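Local coordinates for BH1478 protein (PDB 2QUP), which is of unknown function, an almost entirely helical DUF327-family protein from Bacillus halodurans that folds as a bundle of four helices, at residues 104-108 and 139-143; 66-70 and 112-116. All coordinates share one frame. Where two conformers were deposited one is given. Numbering follows the deposited sequence.

Interaction 1 (104-108 and 139-143); sequences IVKEV and LLINI
This is an apolar helix-helix contact between neighbouring helices of a four-helix bundle. Segment 104-108 lies on helix 98-120, and segment 139-143 lies near the C-terminal end of helix 126-144. The two run nearly antiparallel, with 154° between their directions and a signed crossing angle of -154°. Their axes approach to 9.3 Å. The closest backbones are at Ile104 and Leu139, whose CA atoms lie 6.3 Å apart. Segment 104-108 is regular helix, with Val108 N bonded to Ile104 O at 2.9 Å. Segment 139-143 is helical too, with Ile143 N bonded to Leu140 O at 3.3 Å. No hydrogen bond crosses the interface, which buries 358 Å². Ile104 and Val108, one turn apart, both point toward the partner helix. Ile104 (m, t) packs CG2 on Ile143 CG1 at 3.6 Å. Its methyls also make van der Waals contacts with backbone carbonyls, CG2 with Leu139 O at 3.2 Å and CD1 with Asn142 O at 3.4 Å. Val108 (t) sets CG2 3.7 Å from Leu139 CB and 4.3 Å from Leu140 CD2. On the inner side, Ile143 (m, t) also touches Ala80 and Val81 of helix 63-88, and Leu140 touches Val77 there and Met47 of helix 27-60. Glu107 turns its carboxylate to a salt bridge with Arg110. Its aliphatic part packs instead, with CB 4.1 Å from Leu139 CD1.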
loop_
_atom_site.group_PDB
_atom_site.type_symbol
_atom_site.label_atom_id
_atom_site.label_comp_id
_atom_site.label_asym_id
_atom_site.label_seq_id
_atom_site.Cartn_x
_atom_site.Cartn_y
_atom_site.Cartn_z
ATOM N N ILE A 104 1.069 -10.193 -4.562
ATOM C CA ILE A 104 1.232 -9.282 -3.437
ATOM C C ILE A 104 -0.104 -8.609 -3.121
ATOM O O ILE A 104 -0.540 -8.600 -1.967
ATOM C CB ILE A 104 2.353 -8.237 -3.715
ATOM C CG1 ILE A 104 3.724 -8.905 -3.721
ATOM C CG2 ILE A 104 2.364 -7.128 -2.677
ATOM C CD1 ILE A 104 4.732 -8.100 -4.506
ATOM N N VAL A 105 -0.766 -8.087 -4.155
ATOM C CA VAL A 105 -2.116 -7.538 -4.030
ATOM C C VAL A 105 -3.132 -8.473 -3.400
ATOM O O VAL A 105 -3.947 -8.050 -2.568
ATOM C CB VAL A 105 -2.663 -7.042 -5.365
ATOM C CG1 VAL A 105 -4.084 -6.503 -5.191
ATOM C CG2 VAL A 105 -1.760 -5.981 -5.902
ATOM N N LYS A 106 -3.074 -9.738 -3.785
ATOM C CA LYS A 106 -3.895 -10.766 -3.167
ATOM C C LYS A 106 -3.572 -11.013 -1.695
ATOM O O LYS A 106 -4.479 -11.241 -0.889
ATOM C CB LYS A 106 -3.913 -12.049 -4.010
ATOM C CG LYS A 106 -4.597 -11.836 -5.414
ATOM C CD LYS A 106 -4.908 -13.135 -6.197
ATOM C CE LYS A 106 -3.658 -13.993 -6.430
ATOM N NZ LYS A 106 -3.091 -13.863 -7.804
ATOM N N GLU A 107 -2.303 -10.930 -1.326
ATOM C CA GLU A 107 -1.921 -11.092 0.081
ATOM C C GLU A 107 -2.292 -9.890 0.939
ATOM O O GLU A 107 -2.533 -10.042 2.134
ATOM C CB GLU A 107 -0.429 -11.341 0.217
ATOM C CG GLU A 107 -0.034 -12.791 0.435
ATOM C CD GLU A 107 -0.647 -13.402 1.686
ATOM O OE1 GLU A 107 -1.113 -14.563 1.607
ATOM O OE2 GLU A 107 -0.657 -12.728 2.742
ATOM N N VAL A 108 -2.307 -8.700 0.330
ATOM C CA VAL A 108 -2.737 -7.478 0.988
ATOM C C VAL A 108 -4.214 -7.608 1.357
ATOM O O VAL A 108 -4.583 -7.368 2.509
ATOM C CB VAL A 108 -2.534 -6.193 0.076
ATOM C CG1 VAL A 108 -3.248 -4.997 0.675
ATOM C CG2 VAL A 108 -1.062 -5.837 -0.059
ATOM N N LEU A 139 4.075 -5.508 2.589
ATOM C CA LEU A 139 3.519 -5.920 1.314
ATOM C C LEU A 139 3.321 -4.716 0.364
ATOM O O LEU A 139 3.654 -4.790 -0.827
ATOM C CB LEU A 139 2.219 -6.687 1.537
ATOM C CG LEU A 139 2.371 -7.984 2.355
ATOM C CD1 LEU A 139 1.027 -8.516 2.821
ATOM C CD2 LEU A 139 3.094 -9.025 1.549
ATOM N N LEU A 140 2.813 -3.616 0.887
ATOM C CA LEU A 140 2.426 -2.466 0.030
ATOM C C LEU A 140 3.557 -1.855 -0.775
ATOM O O LEU A 140 3.396 -1.464 -1.955
ATOM C CB LEU A 140 1.803 -1.365 0.882
ATOM C CG LEU A 140 0.330 -1.463 1.301
ATOM C CD1 LEU A 140 -0.023 -0.250 2.132
ATOM C CD2 LEU A 140 -0.634 -1.603 0.129
ATOM N N ILE A 141 4.700 -1.706 -0.121
ATOM C CA ILE A 141 5.845 -1.077 -0.773
ATOM C C ILE A 141 6.453 -1.989 -1.852
ATOM O O ILE A 141 7.122 -1.521 -2.765
ATOM C CB ILE A 141 6.914 -0.593 0.253
ATOM C CG1 ILE A 141 7.405 -1.752 1.118
ATOM C CG2 ILE A 141 6.372 0.526 1.142
ATOM C CD1 ILE A 141 8.520 -1.378 2.074
ATOM N N ASN A 142 6.217 -3.295 -1.737
ATOM C CA ASN A 142 6.668 -4.251 -2.744
ATOM C C ASN A 142 5.798 -4.336 -3.999
ATOM O O ASN A 142 6.147 -5.064 -4.926
ATOM C CB ASN A 142 6.741 -5.639 -2.153
ATOM C CG ASN A 142 7.768 -5.760 -1.060
ATOM O OD1 ASN A 142 8.756 -5.039 -1.029
ATOM N ND2 ASN A 142 7.541 -6.699 -0.159
ATOM N N ILE A 143 4.662 -3.639 -4.017
ATOM C CA ILE A 143 3.725 -3.734 -5.145
ATOM C C ILE A 143 4.396 -3.196 -6.380
ATOM O O ILE A 143 4.452 -3.879 -7.406
ATOM C CB ILE A 143 2.344 -3.013 -4.909
ATOM C CG1 ILE A 143 1.466 -3.830 -3.955
ATOM C CG2 ILE A 143 1.555 -2.984 -6.213
ATOM C CD1 ILE A 143 0.318 -3.056 -3.299
#

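Interaction 2 (66-70 and 112-116)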
loop_
_atom_site.group_PDB
_atom_site.type_symbol
_atom_site.label_atom_id
_atom_site.label_comp_id
_atom_site.label_asym_id
_atom_site.label_seq_id
_atom_site.Cartn_x
_atom_site.Cartn_y
_atom_site.Cartn_z
ATOM N N LEU A 66 -10.443 2.285 11.266
ATOM C CA LEU A 66 -10.368 1.232 10.248
ATOM C C LEU A 66 -10.866 1.700 8.871
ATOM O O LEU A 66 -10.181 1.547 7.861
ATOM C CB LEU A 66 -11.105 -0.030 10.716
ATOM C CG LEU A 66 -10.916 -1.297 9.873
ATOM C CD1 LEU A 66 -9.500 -1.894 9.932
ATOM C CD2 LEU A 66 -11.931 -2.329 10.243
ATOM N N ARG A 67 -12.040 2.293 8.843
ATOM C CA ARG A 67 -12.583 2.834 7.608
ATOM C C ARG A 67 -11.563 3.755 6.924
ATOM O O ARG A 67 -11.264 3.572 5.737
ATOM C CB ARG A 67 -13.889 3.591 7.879
ATOM C CG ARG A 67 -15.174 2.756 7.786
ATOM C CD ARG A 67 -16.382 3.392 8.531
ATOM N NE ARG A 67 -16.399 4.857 8.486
ATOM C CZ ARG A 67 -16.758 5.648 9.499
ATOM N NH1 ARG A 67 -17.156 5.142 10.659
ATOM N NH2 ARG A 67 -16.733 6.962 9.346
ATOM N N LYS A 68 -11.016 4.718 7.668
ATOM C CA LYS A 68 -10.074 5.685 7.100
ATOM C C LYS A 68 -8.774 5.009 6.630
ATOM O O LYS A 68 -8.247 5.346 5.581
ATOM C CB LYS A 68 -9.799 6.845 8.070
ATOM C CG LYS A 68 -8.740 7.823 7.569
ATOM C CD LYS A 68 -8.921 9.253 8.050
ATOM C CE LYS A 68 -7.851 10.151 7.444
ATOM N NZ LYS A 68 -7.790 9.977 5.969
ATOM N N TYR A 69 -8.296 4.039 7.399
ATOM C CA TYR A 69 -7.106 3.235 7.066
ATOM C C TYR A 69 -7.247 2.485 5.738
ATOM O O TYR A 69 -6.416 2.629 4.830
ATOM C CB TYR A 69 -6.855 2.205 8.186
ATOM C CG TYR A 69 -5.620 1.366 7.937
ATOM C CD1 TYR A 69 -4.348 1.926 8.032
ATOM C CD2 TYR A 69 -5.721 0.021 7.578
ATOM C CE1 TYR A 69 -3.207 1.167 7.795
ATOM C CE2 TYR A 69 -4.584 -0.743 7.324
ATOM C CZ TYR A 69 -3.335 -0.163 7.446
ATOM O OH TYR A 69 -2.214 -0.913 7.208
ATOM N N LYS A 70 -8.321 1.708 5.628
ATOM C CA LYS A 70 -8.560 0.885 4.455
ATOM C C LYS A 70 -8.880 1.737 3.234
ATOM O O LYS A 70 -8.577 1.324 2.136
ATOM C CB LYS A 70 -9.654 -0.144 4.727
ATOM C CG LYS A 70 -9.219 -1.204 5.754
ATOM C CD LYS A 70 -10.366 -2.056 6.245
ATOM C CE LYS A 70 -11.146 -2.735 5.140
ATOM N NZ LYS A 70 -12.071 -3.718 5.769
ATOM N N LEU A 112 -5.887 -7.421 5.025
ATOM C CA LEU A 112 -6.890 -6.425 5.342
ATOM C C LEU A 112 -8.136 -7.029 5.983
ATOM O O LEU A 112 -8.662 -6.478 6.957
ATOM C CB LEU A 112 -7.267 -5.625 4.087
ATOM C CG LEU A 112 -6.240 -4.566 3.717
ATOM C CD1 LEU A 112 -6.657 -3.802 2.396
ATOM C CD2 LEU A 112 -6.045 -3.566 4.899
ATOM N N LEU A 113 -8.581 -8.171 5.455
ATOM C CA LEU A 113 -9.753 -8.874 5.982
ATOM C C LEU A 113 -9.450 -9.406 7.377
ATOM O O LEU A 113 -10.305 -9.369 8.247
ATOM C CB LEU A 113 -10.151 -10.026 5.056
ATOM C CG LEU A 113 -10.725 -9.688 3.676
ATOM C CD1 LEU A 113 -10.793 -10.947 2.788
ATOM C CD2 LEU A 113 -12.091 -9.045 3.800
ATOM N N ASP A 114 -8.221 -9.866 7.589
ATOM C CA ASP A 114 -7.795 -10.393 8.895
ATOM C C ASP A 114 -7.660 -9.313 9.960
ATOM O O ASP A 114 -7.792 -9.568 11.172
ATOM C CB ASP A 114 -6.454 -11.106 8.755
ATOM C CG ASP A 114 -6.585 -12.472 8.131
ATOM O OD1 ASP A 114 -5.534 -13.094 7.896
ATOM O OD2 ASP A 114 -7.728 -12.926 7.879
ATOM N N LEU A 115 -7.373 -8.115 9.486
ATOM C CA LEU A 115 -7.272 -6.938 10.316
ATOM C C LEU A 115 -8.645 -6.470 10.776
ATOM O O LEU A 115 -8.835 -6.219 11.958
ATOM C CB LEU A 115 -6.571 -5.806 9.539
ATOM C CG LEU A 115 -6.430 -4.451 10.227
ATOM C CD1 LEU A 115 -5.497 -4.541 11.432
ATOM C CD2 LEU A 115 -5.915 -3.425 9.245
ATOM N N THR A 116 -9.581 -6.331 9.829
ATOM C CA THR A 116 -10.984 -6.113 10.128
ATOM C C THR A 116 -11.520 -7.007 11.229
ATOM O O THR A 116 -12.134 -6.533 12.176
ATOM C CB THR A 116 -11.839 -6.216 8.882
ATOM O OG1 THR A 116 -11.252 -5.402 7.865
ATOM C CG2 THR A 116 -13.231 -5.676 9.158
#
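Leu115 CD2 sits at the apolar centre. It lies 3.6 Å from Tyr69 CE2 and 4.0 Å from Leu66 CD1. Leu112 CD2 also meets Tyr69 CE2, at 4.0 Å, so two leucine methyls approach the ring obliquely. This side faces the bundle interior. Tyr69 and Leu66 touch Leu57 of helix 27-60, while Tyr69 and Leu115 both touch Ile136 of helix 126-144. Further out, Leu66 CD2 packs on Thr116 CG2 at 3.8 Å. The aliphatic part of Lys70 covers Leu112, with Lys70 CG 4.0 Å from Leu112 CD2. At the polar edge, Lys70 NZ donates a hydrogen bond to Thr116 OG1 at 2.8 Å. Thr116 OG1 in turn donates to Leu112 O at 2.9 Å, one turn back in its own helix. The threonine hydroxyl thus links the lysine to the partner backbone. Lys70 NZ also bonds a glycerol, probably from the crystallisation liquor. Segments 66-70 and 112-116 run nearly antiparallel, at 172°. Their axes come no closer than 11.7 Å, a gap spanned by long side chains. An apolar inner face with a polar outer edge is typical of amphipathic helices packed in an antiparallel pair, here within a four-helix bundle.

How the interactions relate
Both interactions use helix 98-120. Interaction 1 joins it to helix 126-144, and interaction 2 joins it to helix 63-88. Their centres lie 15 Å apart, so they engage different parts of the same helix. Both are partly buried, but the centre of interaction 1 lies about 7 Å from the centre of the chain, that of interaction 2 about 12 Å. In interaction 1 the segment axes are closer and further from antiparallel, and no hydrogen bond crosses between them. Interaction 2 has the wider axis spacing and adds a lysine-threonine bond at its outer edge. Buried side chains from both contacts reach the other two helices, so each pair contributes to the shared bundle interior.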